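Local coordinates for protein beta-galactosidase (Trichoderma reesei, PDB 3OG2) that probably hydrolyses terminal non-reducing beta-D-galactose residues from beta-D-galactosides, as a glycoprotein of glycoside hydrolase family 35, at residues A897-I902 with S979-R985; D92-S96 with V835-P839; Q850-S856 with P994-R999. All coordinates share one frame. Residues are numbered along the deposited sequence.

Contact 1: residues A897-I902 with S979-R985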
ATOM      1  N   ALA A 897      24.816  -1.591  -6.315  1.00 13.43           N
ATOM      2  CA  ALA A 897      23.385  -1.309  -6.609  1.00 13.55           C
ATOM      3  C   ALA A 897      23.065  -1.465  -8.086  1.00 13.37           C
ATOM      4  O   ALA A 897      21.924  -1.723  -8.473  1.00 13.58           O
ATOM      5  CB  ALA A 897      23.074   0.108  -6.147  1.00 14.86           C
ATOM      6  N   GLN A 898      24.060  -1.339  -8.972  1.00 14.77           N
ATOM      7  CA  GLN A 898      23.830  -1.614 -10.371  1.00 14.10           C
ATOM      8  C   GLN A 898      23.392  -3.075 -10.578  1.00 13.89           C
ATOM      9  O   GLN A 898      22.520  -3.336 -11.385  1.00 20.50           O
ATOM     10  CB  GLN A 898      25.101  -1.318 -11.169  1.00 20.11           C
ATOM     11  CG  GLN A 898      24.758  -1.052 -12.640  1.00 40.94           C
ATOM     12  CD  GLN A 898      26.094  -0.853 -13.350  1.00 73.73           C
ATOM     13  OE1 GLN A 898      27.106  -0.658 -12.663  1.00114.09           O
ATOM     14  NE2 GLN A 898      26.072  -0.915 -14.672  1.00118.48           N
ATOM     15  N   GLU A 899      24.008  -4.013  -9.889  1.00 12.90           N
ATOM     16  CA  GLU A 899      23.729  -5.438 -10.087  1.00 11.82           C
ATOM     17  C   GLU A 899      22.764  -6.012  -9.082  1.00 10.79           C
ATOM     18  O   GLU A 899      22.157  -7.054  -9.420  1.00 11.63           O
ATOM     19  CB  GLU A 899      25.030  -6.272 -10.049  1.00 15.97           C
ATOM     20  CG  GLU A 899      26.058  -5.799 -11.082  1.00 28.22           C
ATOM     21  CD  GLU A 899      26.860  -4.559 -10.755  1.00 47.01           C
ATOM     22  OE1 GLU A 899      27.093  -4.175  -9.575  1.00 50.02           O
ATOM     23  OE2 GLU A 899      27.322  -3.857 -11.713  1.00 61.24           O
ATOM     24  N   TYR A 900      22.616  -5.412  -7.904  1.00 10.31           N
ATOM     25  CA  TYR A 900      21.834  -6.029  -6.846  1.00 10.11           C
ATOM     26  C   TYR A 900      20.874  -5.021  -6.226  1.00  9.10           C
ATOM     27  O   TYR A 900      21.234  -3.853  -6.044  1.00 12.33           O
ATOM     28  CB  TYR A 900      22.727  -6.523  -5.672  1.00 11.67           C
ATOM     29  CG  TYR A 900      23.641  -7.640  -6.179  1.00 11.90           C
ATOM     30  CD1 TYR A 900      23.184  -8.949  -6.125  1.00 12.26           C
ATOM     31  CD2 TYR A 900      24.875  -7.367  -6.701  1.00 13.09           C
ATOM     32  CE1 TYR A 900      23.975 -10.015  -6.578  1.00 10.97           C
ATOM     33  CE2 TYR A 900      25.688  -8.390  -7.167  1.00 13.71           C
ATOM     34  CZ  TYR A 900      25.225  -9.683  -7.101  1.00 13.42           C
ATOM     35  OH  TYR A 900      26.028 -10.702  -7.572  1.00 17.63           O
ATOM     36  N   ASP A 901      19.717  -5.542  -5.849  1.00  9.38           N
ATOM     37  CA  ASP A 901      18.752  -4.803  -4.995  1.00  9.50           C
ATOM     38  C   ASP A 901      19.049  -5.248  -3.574  1.00  9.42           C
ATOM     39  O   ASP A 901      18.829  -6.435  -3.223  1.00 10.99           O
ATOM     40  CB  ASP A 901      17.362  -5.159  -5.465  1.00 10.09           C
ATOM     41  CG  ASP A 901      16.234  -4.580  -4.652  1.00 11.78           C
ATOM     42  OD1 ASP A 901      16.491  -3.881  -3.648  1.00 16.19           O
ATOM     43  OD2 ASP A 901      15.049  -4.824  -4.993  1.00 13.31           O
ATOM     44  N   ILE A 902      19.496  -4.351  -2.719  1.00  9.67           N
ATOM     45  CA  ILE A 902      19.884  -4.685  -1.345  1.00 10.06           C
ATOM     46  C   ILE A 902      19.067  -3.787  -0.428  1.00  9.83           C
ATOM     47  O   ILE A 902      19.487  -2.657  -0.160  1.00 11.47           O
ATOM     48  CB  ILE A 902      21.391  -4.480  -1.089  1.00 11.77           C
ATOM     49  CG1 ILE A 902      22.253  -5.281  -2.076  1.00 13.47           C
ATOM     50  CG2 ILE A 902      21.728  -4.793   0.353  1.00 13.59           C
ATOM     51  CD1 ILE A 902      23.708  -4.850  -2.170  1.00 14.63           C
ATOM     52  N   SER A 979      18.926 -10.027   2.265  1.00 13.23           N
ATOM     53  CA  SER A 979      19.765 -10.799   1.327  1.00 14.33           C
ATOM     54  C   SER A 979      19.774 -10.135  -0.042  1.00 13.22           C
ATOM     55  O   SER A 979      18.689  -9.787  -0.576  1.00 14.26           O
ATOM     56  CB  SER A 979      19.192 -12.226   1.284  1.00 17.69           C
ATOM     57  OG  SER A 979      20.029 -13.067   0.474  1.00 19.10           O
ATOM     58  N   PRO A 980      20.945  -9.959  -0.644  1.00 12.12           N
ATOM     59  CA  PRO A 980      20.974  -9.242  -1.931  1.00 12.91           C
ATOM     60  C   PRO A 980      20.231  -9.985  -3.032  1.00 11.27           C
ATOM     61  O   PRO A 980      20.343 -11.212  -3.145  1.00 15.68           O
ATOM     62  CB  PRO A 980      22.476  -9.190  -2.297  1.00 14.80           C
ATOM     63  CG  PRO A 980      23.184 -10.030  -1.325  1.00 24.35           C
ATOM     64  CD  PRO A 980      22.283 -10.358  -0.196  1.00 15.48           C
ATOM     65  N   ILE A 981      19.506  -9.240  -3.847  1.00 10.96           N
ATOM     66  CA  ILE A 981      18.798  -9.851  -4.980  1.00  9.62           C
ATOM     67  C   ILE A 981      19.474  -9.430  -6.275  1.00  9.27           C
ATOM     68  O   ILE A 981      19.561  -8.256  -6.565  1.00 10.38           O
ATOM     69  CB  ILE A 981      17.321  -9.360  -4.976  1.00 11.17           C
ATOM     70  CG1 ILE A 981      16.681  -9.795  -3.639  1.00 15.78           C
ATOM     71  CG2 ILE A 981      16.598  -9.841  -6.220  1.00 11.69           C
ATOM     72  CD1 ILE A 981      15.633  -8.799  -3.192  1.00 25.97           C
ATOM     73  N   LEU A 982      19.938 -10.412  -7.038  1.00  8.77           N
ATOM     74  CA  LEU A 982      20.518 -10.090  -8.341  1.00  8.99           C
ATOM     75  C   LEU A 982      19.404  -9.598  -9.234  1.00  9.11           C
ATOM     76  O   LEU A 982      18.390 -10.302  -9.364  1.00 10.24           O
ATOM     77  CB  LEU A 982      21.168 -11.371  -8.888  1.00  9.29           C
ATOM     78  CG  LEU A 982      21.923 -11.190 -10.209  1.00 10.94           C
ATOM     79  CD1 LEU A 982      23.143 -10.308 -10.042  1.00 13.43           C
ATOM     80  CD2 LEU A 982      22.316 -12.560 -10.750  1.00 12.67           C
ATOM     81  N   THR A 983      19.555  -8.383  -9.802  1.00  9.55           N
ATOM     82  CA  THR A 983      18.391  -7.697 -10.327  1.00  9.39           C
ATOM     83  C   THR A 983      18.525  -7.268 -11.783  1.00 10.03           C
ATOM     84  O   THR A 983      19.605  -6.844 -12.239  1.00 12.59           O
ATOM     85  CB  THR A 983      18.044  -6.464  -9.431  1.00 10.96           C
ATOM     86  OG1 THR A 983      16.800  -5.931  -9.871  1.00 11.11           O
ATOM     87  CG2 THR A 983      19.046  -5.330  -9.608  1.00 12.87           C
ATOM     88  N   GLY A 984      17.385  -7.340 -12.490  1.00 10.04           N
ATOM     89  CA  GLY A 984      17.228  -6.900 -13.866  1.00 11.17           C
ATOM     90  C   GLY A 984      16.352  -5.654 -13.922  1.00 10.02           C
ATOM     91  O   GLY A 984      15.877  -5.328 -14.998  1.00 11.07           O
ATOM     92  N   ARG A 985      16.158  -4.966 -12.781  1.00  9.54           N
ATOM     93  CA  ARG A 985      15.378  -3.737 -12.764  1.00 10.11           C
ATOM     94  C   ARG A 985      16.037  -2.637 -13.540  1.00 10.33           C
ATOM     95  O   ARG A 985      17.250  -2.682 -13.853  1.00 13.05           O
ATOM     96  CB  ARG A 985      15.212  -3.267 -11.303  1.00 10.98           C
ATOM     97  CG  ARG A 985      16.538  -2.713 -10.750  1.00 10.82           C
ATOM     98  CD  ARG A 985      16.374  -2.432  -9.252  1.00 11.66           C
ATOM     99  NE  ARG A 985      17.710  -2.096  -8.715  1.00 12.36           N
ATOM    100  CZ  ARG A 985      17.890  -1.737  -7.448  1.00 10.82           C
ATOM    101  NH1 ARG A 985      16.870  -1.644  -6.596  1.00 12.22           N
ATOM    102  NH2 ARG A 985      19.125  -1.465  -7.021  1.00 11.80           N
TER
HETATM  103  O   HOH W   1      19.972  -1.682 -10.388  1.00 14.36           O
HETATM  104  O   HOH W   2      19.750  -2.162 -12.825  1.00 44.44           O
HETATM  105  O   HOH W   3      22.254  -7.955 -12.095  1.00 21.88           O
HETATM  106  O   HOH W   4      14.204  -2.774  -6.478  1.00 15.35           O
HETATM  107  O   HOH W   5      17.264  -1.263  -3.522  1.00 18.33           O

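Contact 2: residues D92-S96 with V835-P839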
ATOM      1  N   ASP A  92       5.424  18.990  -8.145  1.00 11.07           N
ATOM      2  CA  ASP A  92       6.671  18.935  -8.858  1.00 12.26           C
ATOM      3  C   ASP A  92       7.631  17.955  -8.222  1.00 10.80           C
ATOM      4  O   ASP A  92       7.417  17.607  -7.066  1.00 10.56           O
ATOM      5  CB  ASP A  92       7.326  20.340  -8.840  1.00 13.86           C
ATOM      6  CG  ASP A  92       6.375  21.358  -9.475  1.00 15.40           C
ATOM      7  OD1 ASP A  92       5.784  21.073 -10.557  1.00 19.09           O
ATOM      8  OD2 ASP A  92       6.228  22.458  -8.891  1.00 22.19           O
ATOM      9  N   GLY A  93       8.682  17.552  -8.968  1.00 11.67           N
ATOM     10  CA  GLY A  93       9.696  16.711  -8.323  1.00 11.87           C
ATOM     11  C   GLY A  93       9.102  15.419  -7.812  1.00 10.57           C
ATOM     12  O   GLY A  93       8.398  14.696  -8.538  1.00 12.57           O
ATOM     13  N   ILE A  94       9.379  15.087  -6.555  1.00  9.71           N
ATOM     14  CA  ILE A  94       8.886  13.806  -6.009  1.00  8.88           C
ATOM     15  C   ILE A  94       7.364  13.803  -5.909  1.00  8.85           C
ATOM     16  O   ILE A  94       6.802  12.723  -5.667  1.00 10.92           O
ATOM     17  CB  ILE A  94       9.536  13.470  -4.664  1.00  9.50           C
ATOM     18  CG1 ILE A  94       9.093  14.463  -3.564  1.00 10.75           C
ATOM     19  CG2 ILE A  94      11.038  13.394  -4.804  1.00 12.50           C
ATOM     20  CD1 ILE A  94       9.757  14.239  -2.220  1.00 11.95           C
ATOM     21  N   PHE A  95       6.707  14.961  -6.043  1.00  8.17           N
ATOM     22  CA  PHE A  95       5.240  15.035  -5.969  1.00  8.65           C
ATOM     23  C   PHE A  95       4.589  15.006  -7.354  1.00  7.71           C
ATOM     24  O   PHE A  95       3.371  14.972  -7.429  1.00  9.79           O
ATOM     25  CB  PHE A  95       4.811  16.296  -5.238  1.00  8.38           C
ATOM     26  CG  PHE A  95       5.361  16.244  -3.809  1.00  8.46           C
ATOM     27  CD1 PHE A  95       4.832  15.374  -2.872  1.00  9.89           C
ATOM     28  CD2 PHE A  95       6.418  17.059  -3.408  1.00 10.36           C
ATOM     29  CE1 PHE A  95       5.297  15.301  -1.576  1.00 10.75           C
ATOM     30  CE2 PHE A  95       6.926  16.979  -2.101  1.00 11.69           C
ATOM     31  CZ  PHE A  95       6.361  16.079  -1.188  1.00 11.98           C
ATOM     32  N   SER A  96       5.387  15.049  -8.421  1.00  8.42           N
ATOM     33  CA  SER A  96       4.788  14.896  -9.752  1.00  8.32           C
ATOM     34  C   SER A  96       4.260  13.497  -9.979  1.00  8.39           C
ATOM     35  O   SER A  96       4.908  12.484  -9.648  1.00  9.91           O
ATOM     36  CB  SER A  96       5.878  15.158 -10.793  1.00 10.21           C
ATOM     37  OG  SER A  96       5.366  14.964 -12.115  1.00 10.44           O
ATOM     38  N   VAL A 835      10.591  23.289  -0.345  1.00 10.47           N
ATOM     39  CA  VAL A 835       9.643  22.983  -1.408  1.00 10.77           C
ATOM     40  C   VAL A 835       9.918  21.620  -1.988  1.00 10.22           C
ATOM     41  O   VAL A 835       8.990  20.953  -2.436  1.00 13.49           O
ATOM     42  CB  VAL A 835       9.734  24.056  -2.491  1.00 15.80           C
ATOM     43  CG1 VAL A 835       8.881  23.704  -3.723  1.00 23.48           C
ATOM     44  CG2 VAL A 835       9.329  25.399  -1.877  1.00 20.57           C
ATOM     45  N   PHE A 836      11.163  21.157  -1.994  1.00 10.22           N
ATOM     46  CA  PHE A 836      11.452  19.856  -2.587  1.00  9.83           C
ATOM     47  C   PHE A 836      10.840  18.717  -1.773  1.00  8.57           C
ATOM     48  O   PHE A 836      10.341  17.771  -2.379  1.00 10.93           O
ATOM     49  CB  PHE A 836      12.973  19.703  -2.649  1.00 10.93           C
ATOM     50  CG  PHE A 836      13.384  18.511  -3.508  1.00 11.36           C
ATOM     51  CD1 PHE A 836      13.478  17.225  -2.974  1.00 11.90           C
ATOM     52  CD2 PHE A 836      13.689  18.695  -4.868  1.00 15.38           C
ATOM     53  CE1 PHE A 836      13.854  16.137  -3.717  1.00 12.50           C
ATOM     54  CE2 PHE A 836      14.105  17.573  -5.589  1.00 17.80           C
ATOM     55  CZ  PHE A 836      14.224  16.291  -5.048  1.00 15.10           C
ATOM     56  N   ARG A 837      10.951  18.769  -0.456  1.00  8.51           N
ATOM     57  CA  ARG A 837      10.494  17.637   0.381  1.00  7.70           C
ATOM     58  C   ARG A 837       9.060  17.829   0.859  1.00  8.48           C
ATOM     59  O   ARG A 837       8.515  16.869   1.435  1.00  9.29           O
ATOM     60  CB  ARG A 837      11.459  17.415   1.556  1.00  8.30           C
ATOM     61  CG  ARG A 837      12.891  17.123   1.053  1.00 10.40           C
ATOM     62  CD  ARG A 837      13.793  16.714   2.198  1.00 10.75           C
ATOM     63  NE  ARG A 837      15.195  16.474   1.788  1.00  9.37           N
ATOM     64  CZ  ARG A 837      16.041  17.428   1.430  1.00 10.18           C
ATOM     65  NH1 ARG A 837      15.742  18.718   1.374  1.00 11.75           N
ATOM     66  NH2 ARG A 837      17.282  17.097   1.097  1.00 11.93           N
ATOM     67  N   GLY A 838       8.446  18.973   0.608  1.00  8.00           N
ATOM     68  CA  GLY A 838       7.018  19.121   0.798  1.00  8.83           C
ATOM     69  C   GLY A 838       6.638  19.696   2.144  1.00  7.79           C
ATOM     70  O   GLY A 838       7.473  19.961   3.014  1.00  8.91           O
ATOM     71  N   PRO A 839       5.329  19.914   2.292  1.00  7.17           N
ATOM     72  CA  PRO A 839       4.821  20.732   3.385  1.00  7.42           C
ATOM     73  C   PRO A 839       4.806  20.023   4.744  1.00  7.40           C
ATOM     74  O   PRO A 839       4.579  20.727   5.730  1.00  8.79           O
ATOM     75  CB  PRO A 839       3.358  21.052   2.965  1.00  7.71           C
ATOM     76  CG  PRO A 839       2.988  19.932   2.004  1.00  9.61           C
ATOM     77  CD  PRO A 839       4.270  19.558   1.289  1.00  7.80           C
TER
HETATM   78  O   HOH W   6       8.659  19.682  -4.833  1.00 23.53           O
HETATM   79  O   HOH W   7      10.451  17.411  -5.079  1.00 19.21           O

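Contact 3: residues Q850-S856 with P994-R999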
ATOM      1  N   GLN A 850      15.933  25.127  11.757  1.00  8.98           N
ATOM      2  CA  GLN A 850      17.178  25.678  11.230  1.00  9.58           C
ATOM      3  C   GLN A 850      17.597  24.961   9.944  1.00  9.32           C
ATOM      4  O   GLN A 850      18.502  25.436   9.260  1.00 11.63           O
ATOM      5  CB  GLN A 850      18.324  25.477  12.231  1.00 11.76           C
ATOM      6  CG  GLN A 850      18.011  26.098  13.616  1.00 14.67           C
ATOM      7  CD  GLN A 850      18.404  27.577  13.516  1.00 29.13           C
ATOM      8  OE1 GLN A 850      19.570  27.936  13.281  1.00 29.42           O
ATOM      9  NE2 GLN A 850      17.441  28.438  13.612  1.00 18.12           N
ATOM     10  N   GLY A 851      16.989  23.832   9.612  1.00  9.51           N
ATOM     11  CA  GLY A 851      17.462  23.084   8.445  1.00 10.08           C
ATOM     12  C   GLY A 851      18.626  22.153   8.788  1.00  9.07           C
ATOM     13  O   GLY A 851      19.276  21.661   7.856  1.00 10.62           O
ATOM     14  N   PHE A 852      18.909  21.920  10.076  1.00  9.43           N
ATOM     15  CA  PHE A 852      20.077  21.114  10.457  1.00  9.86           C
ATOM     16  C   PHE A 852      19.897  19.645  10.141  1.00  9.91           C
ATOM     17  O   PHE A 852      20.891  18.922  10.176  1.00 11.21           O
ATOM     18  CB  PHE A 852      20.419  21.245  11.935  1.00 10.29           C
ATOM     19  CG  PHE A 852      20.929  22.613  12.343  1.00 11.23           C
ATOM     20  CD1 PHE A 852      21.348  23.546  11.399  1.00 12.06           C
ATOM     21  CD2 PHE A 852      20.964  22.952  13.687  1.00 13.08           C
ATOM     22  CE1 PHE A 852      21.826  24.802  11.826  1.00 12.85           C
ATOM     23  CE2 PHE A 852      21.483  24.166  14.117  1.00 14.55           C
ATOM     24  CZ  PHE A 852      21.908  25.092  13.177  1.00 14.38           C
ATOM     25  N   HIS A 853      18.714  19.169   9.787  1.00  9.67           N
ATOM     26  CA  HIS A 853      18.476  17.839   9.285  1.00  9.55           C
ATOM     27  C   HIS A 853      18.848  17.657   7.825  1.00 10.34           C
ATOM     28  O   HIS A 853      18.745  16.519   7.315  1.00 11.13           O
ATOM     29  CB  HIS A 853      16.981  17.482   9.460  1.00 10.05           C
ATOM     30  CG  HIS A 853      16.086  18.431   8.735  1.00  9.87           C
ATOM     31  ND1 HIS A 853      15.302  18.158   7.630  1.00 12.55           N
ATOM     32  CD2 HIS A 853      15.890  19.723   9.079  1.00  8.96           C
ATOM     33  CE1 HIS A 853      14.650  19.302   7.323  1.00  9.02           C
ATOM     34  NE2 HIS A 853      15.026  20.233   8.194  1.00 12.71           N
ATOM     35  N   LEU A 854      19.218  18.710   7.135  1.00  9.98           N
ATOM     36  CA  LEU A 854      19.488  18.603   5.714  1.00 10.56           C
ATOM     37  C   LEU A 854      20.903  18.127   5.429  1.00 10.64           C
ATOM     38  O   LEU A 854      21.757  18.220   6.317  1.00 12.19           O
ATOM     39  CB  LEU A 854      19.229  19.961   5.016  1.00 12.26           C
ATOM     40  CG  LEU A 854      17.777  20.449   5.136  1.00 14.38           C
ATOM     41  CD1 LEU A 854      17.699  21.900   4.660  1.00 15.76           C
ATOM     42  CD2 LEU A 854      16.854  19.557   4.358  1.00 16.81           C
ATOM     43  N   PRO A 855      21.148  17.581   4.242  1.00 11.09           N
ATOM     44  CA  PRO A 855      22.504  17.077   3.945  1.00 13.57           C
ATOM     45  C   PRO A 855      23.541  18.177   4.098  1.00 13.42           C
ATOM     46  O   PRO A 855      23.318  19.365   3.820  1.00 14.10           O
ATOM     47  CB  PRO A 855      22.405  16.644   2.496  1.00 15.67           C
ATOM     48  CG  PRO A 855      20.958  16.294   2.326  1.00 12.73           C
ATOM     49  CD  PRO A 855      20.176  17.257   3.186  1.00 12.38           C
ATOM     50  N   SER A 856      24.739  17.772   4.518  1.00 15.57           N
ATOM     51  CA  SER A 856      25.872  18.698   4.688  1.00 15.81           C
ATOM     52  C   SER A 856      25.557  19.845   5.654  1.00 15.29           C
ATOM     53  O   SER A 856      25.628  21.045   5.363  1.00 15.10           O
ATOM     54  CB  SER A 856      26.291  19.283   3.332  1.00 18.84           C
ATOM     55  OG  SER A 856      26.716  18.283   2.457  1.00 23.94           O
ATOM     56  N   PRO A 994      17.758  19.047  -1.833  1.00 16.17           N
ATOM     57  CA  PRO A 994      18.674  20.138  -1.510  1.00 15.54           C
ATOM     58  C   PRO A 994      19.429  19.953  -0.207  1.00 14.58           C
ATOM     59  O   PRO A 994      18.919  19.436   0.776  1.00 14.28           O
ATOM     60  CB  PRO A 994      17.709  21.324  -1.375  1.00 19.50           C
ATOM     61  CG  PRO A 994      16.727  20.980  -2.456  1.00 21.54           C
ATOM     62  CD  PRO A 994      16.397  19.532  -2.144  1.00 19.65           C
ATOM     63  N   HIS A 995      20.691  20.413  -0.256  1.00 14.34           N
ATOM     64  CA  HIS A 995      21.508  20.385   0.941  1.00 13.32           C
ATOM     65  C   HIS A 995      21.217  21.575   1.839  1.00 12.87           C
ATOM     66  O   HIS A 995      20.522  22.530   1.437  1.00 15.87           O
ATOM     67  CB  HIS A 995      22.965  20.463   0.501  1.00 16.27           C
ATOM     68  CG  HIS A 995      23.422  19.229  -0.205  1.00 19.84           C
ATOM     69  ND1 HIS A 995      22.735  18.260  -0.879  1.00 23.34           N
ATOM     70  CD2 HIS A 995      24.726  18.824  -0.260  1.00 27.26           C
ATOM     71  CE1 HIS A 995      23.542  17.327  -1.339  1.00 30.94           C
ATOM     72  NE2 HIS A 995      24.771  17.659  -0.967  1.00 37.22           N
ATOM     73  N   PHE A 996      21.774  21.519   3.062  1.00 13.56           N
ATOM     74  CA  PHE A 996      21.624  22.646   3.965  1.00 12.91           C
ATOM     75  C   PHE A 996      22.069  23.950   3.320  1.00 13.97           C
ATOM     76  O   PHE A 996      23.133  24.001   2.718  1.00 17.59           O
ATOM     77  CB  PHE A 996      22.431  22.363   5.238  1.00 13.37           C
ATOM     78  CG  PHE A 996      22.538  23.611   6.125  1.00 13.50           C
ATOM     79  CD1 PHE A 996      21.511  23.936   6.982  1.00 12.59           C
ATOM     80  CD2 PHE A 996      23.655  24.429   6.102  1.00 15.30           C
ATOM     81  CE1 PHE A 996      21.553  25.061   7.780  1.00 12.96           C
ATOM     82  CE2 PHE A 996      23.688  25.568   6.861  1.00 15.39           C
ATOM     83  CZ  PHE A 996      22.655  25.903   7.732  1.00 13.77           C
ATOM     84  N   LYS A 997      21.324  25.008   3.559  1.00 14.67           N
ATOM     85  CA  LYS A 997      21.668  26.388   3.274  1.00 16.77           C
ATOM     86  C   LYS A 997      21.109  27.179   4.443  1.00 15.74           C
ATOM     87  O   LYS A 997      19.987  26.967   4.873  1.00 18.47           O
ATOM     88  CB  LYS A 997      21.030  26.893   1.987  1.00 23.64           C
ATOM     89  CG  LYS A 997      21.779  26.632   0.698  1.00 42.53           C
ATOM     90  CD  LYS A 997      20.810  26.756  -0.473  1.00 53.95           C
ATOM     91  CE  LYS A 997      20.164  28.136  -0.503  1.00 63.62           C
ATOM     92  NZ  LYS A 997      20.674  28.946  -1.659  1.00 79.46           N
ATOM     93  N   LYS A 998      21.884  28.111   4.964  1.00 16.14           N
ATOM     94  CA  LYS A 998      21.446  28.930   6.065  1.00 17.06           C
ATOM     95  C   LYS A 998      20.112  29.603   5.749  1.00 15.19           C
ATOM     96  O   LYS A 998      19.922  30.214   4.688  1.00 16.74           O
ATOM     97  CB  LYS A 998      22.546  29.957   6.299  1.00 22.53           C
ATOM     98  CG  LYS A 998      22.069  30.980   7.296  1.00 25.42           C
ATOM     99  CD  LYS A 998      22.352  30.489   8.692  1.00 26.43           C
ATOM    100  CE  LYS A 998      22.284  31.738   9.582  1.00 28.59           C
ATOM    101  NZ  LYS A 998      22.070  31.313  10.985  1.00 31.96           N
ATOM    102  N   ARG A 999      19.159  29.441   6.678  1.00 12.57           N
ATOM    103  CA  ARG A 999      17.814  29.994   6.423  1.00 12.09           C
ATOM    104  C   ARG A 999      17.663  31.408   6.967  1.00 13.49           C
ATOM    105  O   ARG A 999      17.890  31.679   8.169  1.00 19.76           O
ATOM    106  CB  ARG A 999      16.770  29.122   7.134  1.00 11.96           C
ATOM    107  CG  ARG A 999      16.740  27.718   6.464  1.00 11.58           C
ATOM    108  CD  ARG A 999      15.766  26.826   7.209  1.00 10.38           C
ATOM    109  NE  ARG A 999      15.524  25.623   6.404  1.00 10.24           N
ATOM    110  CZ  ARG A 999      14.570  24.737   6.683  1.00  8.89           C
ATOM    111  NH1 ARG A 999      13.793  24.891   7.755  1.00 10.99           N
ATOM    112  NH2 ARG A 999      14.394  23.719   5.894  1.00 11.80           N
TER
HETATM  113  O   HOH W   8      19.539  27.980   9.108  1.00 14.55           O
HETATM  114  O   HOH W   9      25.209  22.386   2.785  1.00 24.88           O

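Contact 1: residues A897-I902 with S979-R985
Tyr900, with chi1 in the m well, lays one face of its ring against Leu982, whose t,p rotamer brings CD1 to 4.0 Å from the Tyr900 ring centroid and 30° off the ring normal, a CH-pi contact. Pro980 CB adds apolar packing, 3.9 Å from both Tyr900 CD1 and Ile902 CG1, while the Tyr900 hydroxyl is hydrogen-bonded to the backbone oxygen of Glu648. Tyr900 and Leu982 are a non-hydrogen-bonded antiparallel pair (CA-CA 4.5 Å) on one sheet face, at the start of strand 900-908 in the C-terminal all-beta domain; next to it, Asp901 and Ile981 form the hydrogen-bonded pair (Asp901 N to Ile981 O 2.8 Å, Ile981 N to Asp901 O 3.0 Å), and Thr983 N donates to Glu899 O at 2.9 Å. From p at chi1, Arg985 extends through t,t,t to place NH2 3.2 Å from Ala897 O, a hydrogen bond, and to meet Glu945 in a salt bridge. Asp901 CB lies over the guanidinium; Asp901 OD1 to Arg985 NH1, 3.7 Å, is a long, purely electrostatic salt bridge, and one water links each carboxylate oxygen to NH1.

Contact 2: residues D92-S96 with V835-P839
Val835 meets the 92-96 segment mainly through its carbonyl: a water donates to Val835 O at 2.7 Å and to Asp92 O at 3.3 Å, bridging the two segments. At Phe836 the packing becomes closer. Its carbonyl oxygen lies 3.6 Å from Ile94 CD1 and 3.5 Å from Phe95 CE2, and a second water links Phe836 O (2.7 Å) with Ile94 N (3.0 Å). The Phe836 ring, with chi1 at t, brings CE1 to 4.1 Å from Ile94 CG2; Phe926 of strand 926-932 touches both side chains. Arg837 directs its CA-to-CB bond away and forms a salt bridge with Asp834, so its backbone faces the contact: Arg837 O is 3.5 Å from Phe95 CZ, near the plane of the ring. Gly838 follows, with CA 3.6 Å from Phe95 CE2. A CB here would come within 2.5 Å of Phe95 CZ, and the phi/psi of 95/176 itself calls for glycine. The 3-10 segment 94-95, just before helix 98-107 of the TIM barrel, thus presents Ile94 and Phe95 to a loop that follows strand 820-824. With two waters as the polar links and apolar side chains set against carbonyl oxygens, the chemistry implies an interdomain fit governed by shape and solvent-bridged backbone groups rather than by direct polar pairing.

Contact 3: residues Q850-S856 with P994-R999
This is a loop-to-loop contact in which the chain near its C-terminus packs along the turn between helix 846-850 and strand 883-894 of the C-terminal all-beta domain. One direct hydrogen bond joins the segments, Phe996 N to Pro855 O at 2.8 Å and 175°. Gly851, with positive phi, follows the helix in a Schellman motif, and its position is tight: a CB would come 3.0 Å from Arg999 NE, whose guanidinium presents a face to Gly851 CA. The type I turn from Gly851 to Leu854 then places Gly851 O 3.3 Å from Phe996 CD1, near the ring plane, and Phe852 CD1 3.9 Å from Phe996 CE1. Leu854 CB packs 4.0 Å from Phe996 CB. Farther along, Pro855 CB lies 3.9 Å from the His995 ring centroid, 16° off its normal, a CH-pi contact. Waters bridge Gln850 O to Arg999 N and Ser856 O to Phe996 O. Arg999 also forms a salt bridge with Glu842, ahead of helix 846-850, while Pro855 and Ser856 rest on Trp955 of strand 953-962.

Overall arrangement
Contacts 2 and 3 adjoin, with centres 16 Å apart: Arg837 NH2 lies 2.9 Å from Pro994 O, a probable hydrogen bond, and the Phe836 ring packs on Pro994. Contact 1 stands apart, its centre 27 Å from that of contact 2 and 31 Å from that of contact 3. Along the sequence, contact 2 closes before either of the others opens, having joined the family 35 barrel region to a loop some 740 residues later; the two segments of contact 1 then both fall between those of contact 3. The chain's last part thus returns twice to the C-terminal all-beta domain, pairing strand 981-982 with strand 900-908 in contact 1, while contact 2, packed on Phe926 of strand 926-932, ties that domain to the barrel.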